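Local coordinates for tail spike protein gp49 (Pseudomonas phage LKA1, PDB 4RU4), which forms a trimeric tailspike that probably recognises and cleaves, as a lyase, the O-specific polysaccharide on the surface of its Pseudomonas host, at residues F158-R162 against A410-T416; W351-S357 against I377-L383. Numbering follows the deposited sequence.

Interaction 1: F158-R162 against A410-T416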
ATOM      1  N   PHE B 158      26.680  -4.369 -15.771  1.00  6.75           N
ATOM      2  CA  PHE B 158      25.851  -4.275 -14.557  1.00  6.02           C
ATOM      3  C   PHE B 158      25.841  -5.613 -13.748  1.00  8.70           C
ATOM      4  O   PHE B 158      26.027  -5.636 -12.523  1.00  7.72           O
ATOM      5  CB  PHE B 158      24.406  -3.871 -14.904  1.00  5.66           C
ATOM      6  CG  PHE B 158      23.452  -3.912 -13.709  1.00  6.59           C
ATOM      7  CD1 PHE B 158      23.455  -2.894 -12.765  1.00  6.85           C
ATOM      8  CD2 PHE B 158      22.567  -4.969 -13.542  1.00  9.57           C
ATOM      9  CE1 PHE B 158      22.574  -2.932 -11.644  1.00  7.91           C
ATOM     10  CE2 PHE B 158      21.701  -5.024 -12.438  1.00  7.72           C
ATOM     11  CZ  PHE B 158      21.703  -3.999 -11.500  1.00  6.08           C
ATOM     12  N   SER B 159      25.577  -6.709 -14.440  1.00  5.65           N
ATOM     13  CA  SER B 159      25.538  -8.039 -13.807  1.00  9.55           C
ATOM     14  C   SER B 159      26.191  -9.122 -14.660  1.00  9.92           C
ATOM     15  O   SER B 159      26.005  -9.168 -15.888  1.00  8.58           O
ATOM     16  CB  SER B 159      24.087  -8.428 -13.491  1.00 11.08           C
ATOM     17  OG  SER B 159      24.010  -9.784 -13.111  1.00  8.83           O
ATOM     18  N   GLY B 160      26.936 -10.020 -14.016  1.00  8.57           N
ATOM     19  CA  GLY B 160      27.596 -11.079 -14.734  1.00  7.50           C
ATOM     20  C   GLY B 160      26.657 -12.211 -15.127  1.00  8.95           C
ATOM     21  O   GLY B 160      27.067 -13.119 -15.847  1.00 10.64           O
ATOM     22  N   PHE B 161      25.411 -12.178 -14.646  1.00  5.43           N
ATOM     23  CA  PHE B 161      24.503 -13.304 -14.891  1.00  7.76           C
ATOM     24  C   PHE B 161      24.151 -13.445 -16.383  1.00  9.55           C
ATOM     25  O   PHE B 161      23.913 -14.550 -16.855  1.00  9.64           O
ATOM     26  CB  PHE B 161      23.237 -13.200 -14.022  1.00  7.57           C
ATOM     27  CG  PHE B 161      23.428 -13.680 -12.587  1.00 10.02           C
ATOM     28  CD1 PHE B 161      23.393 -15.042 -12.288  1.00  6.25           C
ATOM     29  CD2 PHE B 161      23.627 -12.778 -11.550  1.00  9.79           C
ATOM     30  CE1 PHE B 161      23.548 -15.492 -10.985  1.00  6.03           C
ATOM     31  CE2 PHE B 161      23.779 -13.223 -10.209  1.00  7.50           C
ATOM     32  CZ  PHE B 161      23.748 -14.586  -9.945  1.00  7.73           C
ATOM     33  N   ARG B 162      24.103 -12.332 -17.107  1.00  7.85           N
ATOM     34  CA  ARG B 162      23.890 -12.355 -18.566  1.00  8.11           C
ATOM     35  C   ARG B 162      24.722 -11.302 -19.229  1.00  9.93           C
ATOM     36  O   ARG B 162      24.907 -10.226 -18.687  1.00  9.56           O
ATOM     37  CB  ARG B 162      22.408 -12.093 -18.957  1.00  5.37           C
ATOM     38  CG  ARG B 162      21.465 -13.138 -18.377  1.00  7.77           C
ATOM     39  CD  ARG B 162      20.213 -13.395 -19.211  1.00  8.54           C
ATOM     40  NE  ARG B 162      19.152 -13.960 -18.378  1.00 10.03           N
ATOM     41  CZ  ARG B 162      18.006 -14.475 -18.846  1.00 13.08           C
ATOM     42  NH1 ARG B 162      17.783 -14.562 -20.157  1.00 13.42           N
ATOM     43  NH2 ARG B 162      17.077 -14.912 -17.999  1.00 10.60           N
ATOM     44  N   ALA B 410      21.199 -22.138  -9.710  1.00  7.60           N
ATOM     45  CA  ALA B 410      22.420 -21.362  -9.400  1.00 11.89           C
ATOM     46  C   ALA B 410      22.152 -19.854  -9.334  1.00 10.18           C
ATOM     47  O   ALA B 410      22.207 -19.145 -10.353  1.00  9.18           O
ATOM     48  CB  ALA B 410      23.527 -21.671 -10.410  1.00 10.38           C
ATOM     49  N   VAL B 411      21.853 -19.380  -8.127  1.00  8.43           N
ATOM     50  CA  VAL B 411      21.301 -18.054  -7.893  1.00  7.17           C
ATOM     51  C   VAL B 411      22.253 -17.173  -7.101  1.00  7.64           C
ATOM     52  O   VAL B 411      22.369 -15.964  -7.350  1.00  8.95           O
ATOM     53  CB  VAL B 411      19.966 -18.202  -7.098  1.00  8.43           C
ATOM     54  CG1 VAL B 411      19.416 -16.832  -6.646  1.00 10.13           C
ATOM     55  CG2 VAL B 411      18.940 -18.955  -7.936  1.00  6.99           C
ATOM     56  N   LEU B 412      22.907 -17.784  -6.119  1.00  7.21           N
ATOM     57  CA  LEU B 412      23.888 -17.112  -5.275  1.00  7.81           C
ATOM     58  C   LEU B 412      25.266 -17.656  -5.695  1.00  8.73           C
ATOM     59  O   LEU B 412      25.710 -18.719  -5.243  1.00  8.86           O
ATOM     60  CB  LEU B 412      23.574 -17.374  -3.788  1.00 10.38           C
ATOM     61  CG  LEU B 412      22.230 -16.831  -3.235  1.00  6.90           C
ATOM     62  CD1 LEU B 412      21.931 -17.285  -1.758  1.00  6.81           C
ATOM     63  CD2 LEU B 412      22.114 -15.311  -3.367  1.00  6.80           C
ATOM     64  N   THR B 413      25.909 -16.955  -6.630  1.00  9.27           N
ATOM     65  CA  THR B 413      27.069 -17.518  -7.317  1.00  9.17           C
ATOM     66  C   THR B 413      28.182 -16.492  -7.335  1.00  9.80           C
ATOM     67  O   THR B 413      28.063 -15.445  -6.706  1.00  8.44           O
ATOM     68  CB  THR B 413      26.700 -17.851  -8.780  1.00  9.85           C
ATOM     69  OG1 THR B 413      26.454 -16.627  -9.490  1.00 10.85           O
ATOM     70  CG2 THR B 413      25.430 -18.727  -8.843  1.00 11.19           C
ATOM     71  N   THR B 414      29.229 -16.745  -8.117  1.00  8.29           N
ATOM     72  CA  THR B 414      30.296 -15.759  -8.243  1.00  9.40           C
ATOM     73  C   THR B 414      29.799 -14.445  -8.865  1.00 10.75           C
ATOM     74  O   THR B 414      30.482 -13.414  -8.801  1.00 12.22           O
ATOM     75  CB  THR B 414      31.503 -16.297  -9.058  1.00 14.65           C
ATOM     76  OG1 THR B 414      31.084 -16.605 -10.391  1.00 15.45           O
ATOM     77  CG2 THR B 414      32.076 -17.556  -8.412  1.00 15.39           C
ATOM     78  N   ASN B 415      28.608 -14.470  -9.454  1.00  9.65           N
ATOM     79  CA  ASN B 415      28.016 -13.246 -10.011  1.00  8.53           C
ATOM     80  C   ASN B 415      27.208 -12.430  -8.976  1.00  9.59           C
ATOM     81  O   ASN B 415      26.771 -11.305  -9.246  1.00 10.03           O
ATOM     82  CB  ASN B 415      27.153 -13.584 -11.242  1.00  9.77           C
ATOM     83  CG  ASN B 415      27.987 -14.009 -12.437  1.00 12.72           C
ATOM     84  OD1 ASN B 415      28.975 -13.346 -12.769  1.00 12.05           O
ATOM     85  ND2 ASN B 415      27.596 -15.113 -13.094  1.00  9.41           N
ATOM     86  N   THR B 416      27.012 -13.000  -7.795  1.00  7.51           N
ATOM     87  CA  THR B 416      26.380 -12.280  -6.669  1.00  7.32           C
ATOM     88  C   THR B 416      27.479 -11.534  -5.944  1.00 11.98           C
ATOM     89  O   THR B 416      28.223 -12.131  -5.147  1.00 11.85           O
ATOM     90  CB  THR B 416      25.733 -13.266  -5.685  1.00  7.24           C
ATOM     91  OG1 THR B 416      24.800 -14.107  -6.393  1.00 11.90           O
ATOM     92  CG2 THR B 416      24.991 -12.509  -4.558  1.00  7.04           C
TER
HETATM   93  O   HOH W   1      27.762  -9.771 -11.322  1.00  6.86           O
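A single phenylalanine ring from a distant loop carries most of this contact, with four oxygens of 410-416 close around its outer end. Phe-161 projects from the loop between strands 147-151 and 168-177, within the Ig-like family region, onto a loop of the pectin lyase-like beta-helix, where Thr-413 to Thr-416 form a type I beta turn. Asn-415 lies over one ring face, a CH-pi contact in which its CB sits 3.6 Å from the centroid. Ala-410 O and Thr-416 OG1 approach near the ring plane, where the weakly positive C-H edge suits oxygen; Phe-161 CZ also lies 3.2 Å from Val-411 O and 3.4 Å from Thr-413 OG1.

Hydroxyl side chains shape both loops. Thr-413 OG1 accepts from Asn-415 N at 3.0 Å and Ser-159 OG from Phe-161 N at 3.2 Å; each closes an ST turn, and the second fixes the backbone from which the ring projects. Within the beta turn, Thr-416 N donates to Thr-413 O at 2.9 Å. Thr-416 OG1 accepts from Thr-413 N at 3.1 Å and also bonds to Ile-377 O, joining the turn to strand 372-377 of the beta-helix.

Glycine suits position 160, because a CB there would collide with the Asn-415 side chain: even the bare Gly-160 CA is 3.3 Å from Asn-415 OD1. Between the two backbones the polar link is indirect, through one water that accepts from Gly-160 N at 2.8 Å and donates to Asn-415 O, also at 2.8 Å.

Interaction 2: W351-S357 against I377-L383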
ATOM      1  N   TRP B 351      12.294 -12.764  -7.255  1.00  7.01           N
ATOM      2  CA  TRP B 351      13.308 -11.803  -6.849  1.00  8.75           C
ATOM      3  C   TRP B 351      14.512 -12.037  -7.761  1.00  9.05           C
ATOM      4  O   TRP B 351      15.065 -13.132  -7.757  1.00  5.75           O
ATOM      5  CB  TRP B 351      13.757 -12.154  -5.434  1.00  9.86           C
ATOM      6  CG  TRP B 351      12.955 -11.626  -4.285  1.00  6.36           C
ATOM      7  CD1 TRP B 351      12.207 -10.468  -4.220  1.00  8.13           C
ATOM      8  CD2 TRP B 351      12.855 -12.243  -3.001  1.00  5.28           C
ATOM      9  NE1 TRP B 351      11.667 -10.329  -2.948  1.00  5.89           N
ATOM     10  CE2 TRP B 351      12.077 -11.391  -2.179  1.00  6.32           C
ATOM     11  CE3 TRP B 351      13.393 -13.415  -2.454  1.00  7.26           C
ATOM     12  CZ2 TRP B 351      11.802 -11.683  -0.852  1.00  7.68           C
ATOM     13  CZ3 TRP B 351      13.127 -13.705  -1.123  1.00  9.65           C
ATOM     14  CH2 TRP B 351      12.334 -12.844  -0.341  1.00  8.76           C
ATOM     15  N   GLN B 352      14.930 -11.017  -8.504  1.00  5.72           N
ATOM     16  CA  GLN B 352      16.118 -11.077  -9.339  1.00  7.60           C
ATOM     17  C   GLN B 352      16.725  -9.665  -9.348  1.00  9.85           C
ATOM     18  O   GLN B 352      16.015  -8.681  -9.136  1.00  6.41           O
ATOM     19  CB  GLN B 352      15.739 -11.474 -10.783  1.00  6.41           C
ATOM     20  CG  GLN B 352      14.922 -12.743 -10.874  1.00  6.66           C
ATOM     21  CD  GLN B 352      14.819 -13.315 -12.276  1.00  8.92           C
ATOM     22  OE1 GLN B 352      15.682 -13.082 -13.119  1.00  8.17           O
ATOM     23  NE2 GLN B 352      13.757 -14.112 -12.520  1.00  7.89           N
ATOM     24  N   GLY B 353      18.015  -9.549  -9.638  1.00 10.02           N
ATOM     25  CA  GLY B 353      18.619  -8.230  -9.783  1.00  6.04           C
ATOM     26  C   GLY B 353      19.046  -7.648  -8.450  1.00  6.19           C
ATOM     27  O   GLY B 353      19.839  -8.252  -7.750  1.00  6.78           O
ATOM     28  N   LYS B 354      18.515  -6.487  -8.086  1.00  8.13           N
ATOM     29  CA  LYS B 354      18.963  -5.782  -6.869  1.00  6.25           C
ATOM     30  C   LYS B 354      17.876  -4.870  -6.356  1.00  6.58           C
ATOM     31  O   LYS B 354      17.290  -4.139  -7.139  1.00  8.52           O
ATOM     32  CB  LYS B 354      20.208  -4.931  -7.177  1.00  7.99           C
ATOM     33  CG  LYS B 354      20.647  -3.983  -6.003  1.00  6.89           C
ATOM     34  CD  LYS B 354      22.021  -3.316  -6.281  1.00 11.85           C
ATOM     35  CE  LYS B 354      22.369  -2.221  -5.265  1.00 11.64           C
ATOM     36  NZ  LYS B 354      23.690  -1.569  -5.648  1.00 14.66           N
ATOM     37  N   ASP B 355      17.627  -4.887  -5.043  1.00  7.21           N
ATOM     38  CA  ASP B 355      16.661  -3.973  -4.418  1.00  6.47           C
ATOM     39  C   ASP B 355      15.265  -4.102  -5.037  1.00  8.24           C
ATOM     40  O   ASP B 355      14.763  -3.177  -5.694  1.00  8.17           O
ATOM     41  CB  ASP B 355      17.162  -2.513  -4.459  1.00  5.49           C
ATOM     42  CG  ASP B 355      18.430  -2.313  -3.631  1.00 12.15           C
ATOM     43  OD1 ASP B 355      18.757  -3.201  -2.811  1.00  9.65           O
ATOM     44  OD2 ASP B 355      19.109  -1.278  -3.812  1.00 12.68           O
ATOM     45  N   ILE B 356      14.643  -5.253  -4.814  1.00  6.32           N
ATOM     46  CA  ILE B 356      13.321  -5.555  -5.364  1.00  7.55           C
ATOM     47  C   ILE B 356      12.315  -5.818  -4.231  1.00  6.75           C
ATOM     48  O   ILE B 356      12.642  -6.490  -3.259  1.00  7.93           O
ATOM     49  CB  ILE B 356      13.407  -6.822  -6.203  1.00 10.52           C
ATOM     50  CG1 ILE B 356      14.423  -6.650  -7.346  1.00 10.56           C
ATOM     51  CG2 ILE B 356      12.004  -7.261  -6.683  1.00  5.28           C
ATOM     52  CD1 ILE B 356      14.201  -5.467  -8.267  1.00  7.80           C
ATOM     53  N   SER B 357      11.088  -5.296  -4.345  0.74  5.62           N
ATOM     54  CA  SER B 357      10.111  -5.494  -3.272  0.74  4.96           C
ATOM     55  C   SER B 357       8.762  -5.898  -3.853  0.74  6.85           C
ATOM     56  O   SER B 357       8.417  -5.481  -4.977  0.74  5.57           O
ATOM     57  CB  SER B 357       9.952  -4.219  -2.434  0.74  7.43           C
ATOM     58  OG  SER B 357      11.217  -3.622  -2.157  0.74  4.95           O
ATOM     59  N   ILE B 377      20.641 -13.098  -8.673  1.00  6.83           N
ATOM     60  CA  ILE B 377      20.737 -12.162  -7.555  1.00  6.72           C
ATOM     61  C   ILE B 377      22.102 -11.466  -7.592  1.00  8.83           C
ATOM     62  O   ILE B 377      23.139 -12.090  -7.344  1.00  8.47           O
ATOM     63  CB  ILE B 377      20.511 -12.875  -6.186  1.00  8.70           C
ATOM     64  CG1 ILE B 377      19.066 -13.413  -6.107  1.00  9.08           C
ATOM     65  CG2 ILE B 377      20.811 -11.933  -5.023  1.00 10.33           C
ATOM     66  CD1 ILE B 377      17.973 -12.314  -6.108  1.00 12.66           C
ATOM     67  N   LEU B 378      22.102 -10.173  -7.910  1.00  6.80           N
ATOM     68  CA  LEU B 378      23.335  -9.386  -7.879  1.00 11.57           C
ATOM     69  C   LEU B 378      23.726  -9.094  -6.417  1.00  8.46           C
ATOM     70  O   LEU B 378      24.910  -9.128  -6.030  1.00  8.16           O
ATOM     71  CB  LEU B 378      23.165  -8.062  -8.650  1.00  6.87           C
ATOM     72  CG  LEU B 378      24.426  -7.193  -8.751  1.00 10.93           C
ATOM     73  CD1 LEU B 378      25.478  -7.854  -9.649  1.00 12.36           C
ATOM     74  CD2 LEU B 378      24.118  -5.773  -9.257  1.00  9.88           C
ATOM     75  N   GLY B 379      22.708  -8.832  -5.608  1.00  9.88           N
ATOM     76  CA  GLY B 379      22.902  -8.377  -4.247  1.00  7.78           C
ATOM     77  C   GLY B 379      21.935  -7.265  -3.894  1.00 11.30           C
ATOM     78  O   GLY B 379      21.103  -6.842  -4.710  1.00  9.25           O
ATOM     79  N   GLY B 380      22.006  -6.811  -2.649  1.00 10.37           N
ATOM     80  CA  GLY B 380      21.085  -5.789  -2.172  1.00  6.60           C
ATOM     81  C   GLY B 380      19.953  -6.386  -1.355  1.00  9.72           C
ATOM     82  O   GLY B 380      20.108  -7.419  -0.717  1.00  8.85           O
ATOM     83  N   THR B 381      18.801  -5.730  -1.360  1.00  5.92           N
ATOM     84  CA  THR B 381      17.754  -6.100  -0.424  1.00  6.70           C
ATOM     85  C   THR B 381      16.533  -6.599  -1.179  1.00  8.93           C
ATOM     86  O   THR B 381      16.100  -5.983  -2.161  1.00  8.80           O
ATOM     87  CB  THR B 381      17.398  -4.865   0.434  1.00 11.09           C
ATOM     88  OG1 THR B 381      18.554  -4.490   1.193  1.00 11.00           O
ATOM     89  CG2 THR B 381      16.226  -5.138   1.381  1.00 12.76           C
ATOM     90  N   PHE B 382      15.969  -7.704  -0.717  1.00  5.69           N
ATOM     91  CA  PHE B 382      14.821  -8.299  -1.390  1.00  7.50           C
ATOM     92  C   PHE B 382      13.742  -8.523  -0.343  1.00  7.53           C
ATOM     93  O   PHE B 382      13.980  -9.185   0.678  1.00  7.34           O
ATOM     94  CB  PHE B 382      15.251  -9.599  -2.066  1.00  6.41           C
ATOM     95  CG  PHE B 382      16.380  -9.399  -3.025  1.00  9.61           C
ATOM     96  CD1 PHE B 382      17.707  -9.415  -2.579  1.00  6.01           C
ATOM     97  CD2 PHE B 382      16.121  -9.116  -4.366  1.00  5.95           C
ATOM     98  CE1 PHE B 382      18.777  -9.181  -3.481  1.00  6.96           C
ATOM     99  CE2 PHE B 382      17.188  -8.882  -5.266  1.00  6.09           C
ATOM    100  CZ  PHE B 382      18.504  -8.929  -4.816  1.00  6.67           C
ATOM    101  N   LEU B 383      12.567  -7.958  -0.597  1.00  5.41           N
ATOM    102  CA  LEU B 383      11.575  -7.744   0.450  1.00  6.97           C
ATOM    103  C   LEU B 383      10.237  -8.309   0.024  1.00  5.23           C
ATOM    104  O   LEU B 383       9.813  -8.080  -1.115  1.00  5.45           O
ATOM    105  CB  LEU B 383      11.432  -6.238   0.711  1.00  9.05           C
ATOM    106  CG  LEU B 383      10.346  -5.736   1.673  1.00 12.97           C
ATOM    107  CD1 LEU B 383      10.513  -6.357   3.072  1.00 13.93           C
ATOM    108  CD2 LEU B 383      10.370  -4.215   1.786  1.00 15.43           C
TER
HETATM  109  O   HOH W   2      14.014  -3.980  -1.188  1.00 19.30           O
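Trp-351 lays its five-membered ring against Phe-382, whose CB stands 3.5 Å from the ring centroid, almost on the ring normal, in a CH-pi contact. The indole also makes a weak hydrogen bond from Trp-351 NE1 to Leu-383 O (3.4 Å), which gives the buried N-H a partner, if a weak one. Phe-422 of strand 420-425, which pairs with 380-385, meets both aromatic rings.

Two parallel ladders join the segments. In one, Leu-378 N donates to Gly-353 O at 3.0 Å; in the other, Ile-356 N donates to Thr-381 O at 3.1 Å and Leu-383 N to Ile-356 O at 3.0 Å. The register shifts by two residues between them, where 351-357 turns a corner at 353-355. Asp-355 serves this corner: its OD1 accepts from Thr-381 N at 2.9 Å and also forms a salt bridge with Arg-430 of the second subunit. Gly-353, Gly-379 and Gly-380 adopt backbone angles that call for glycine, and at Gly-380 a CB would also strike Asp-355 and Lys-354.

Ile-356 and Phe-382 share one face, packing CB to CD2 at 4.0 Å. Successive rungs with parallel strands, sharp corners and apolar and aromatic residues stacked from rung to rung are the hallmark of the parallel beta-helix, the pectin lyase-like fold.

How the interactions relate
From the N terminus, the chain first reaches 158-162, in a loop of the Ig-like family region, and then winds through beta-helix rungs to 351-357. One turn of the coil later the chain comes back alongside at 377-383, where interaction 2 closes a local loop between successive rungs. Further on, 410-416 comes back to the early loop, and interaction 1 closes a span of 247 intervening residues with interaction 2 nested inside. The centres of the two contacts lie about 12 Å apart, and they touch chiefly at Ile-377, whose CG1 packs on Val-411 CG1 at 3.5 Å and whose O is 3.1 Å from Phe-161 CE2. Local rung pairing thus adjoins a long-range tie between loop and beta-helix.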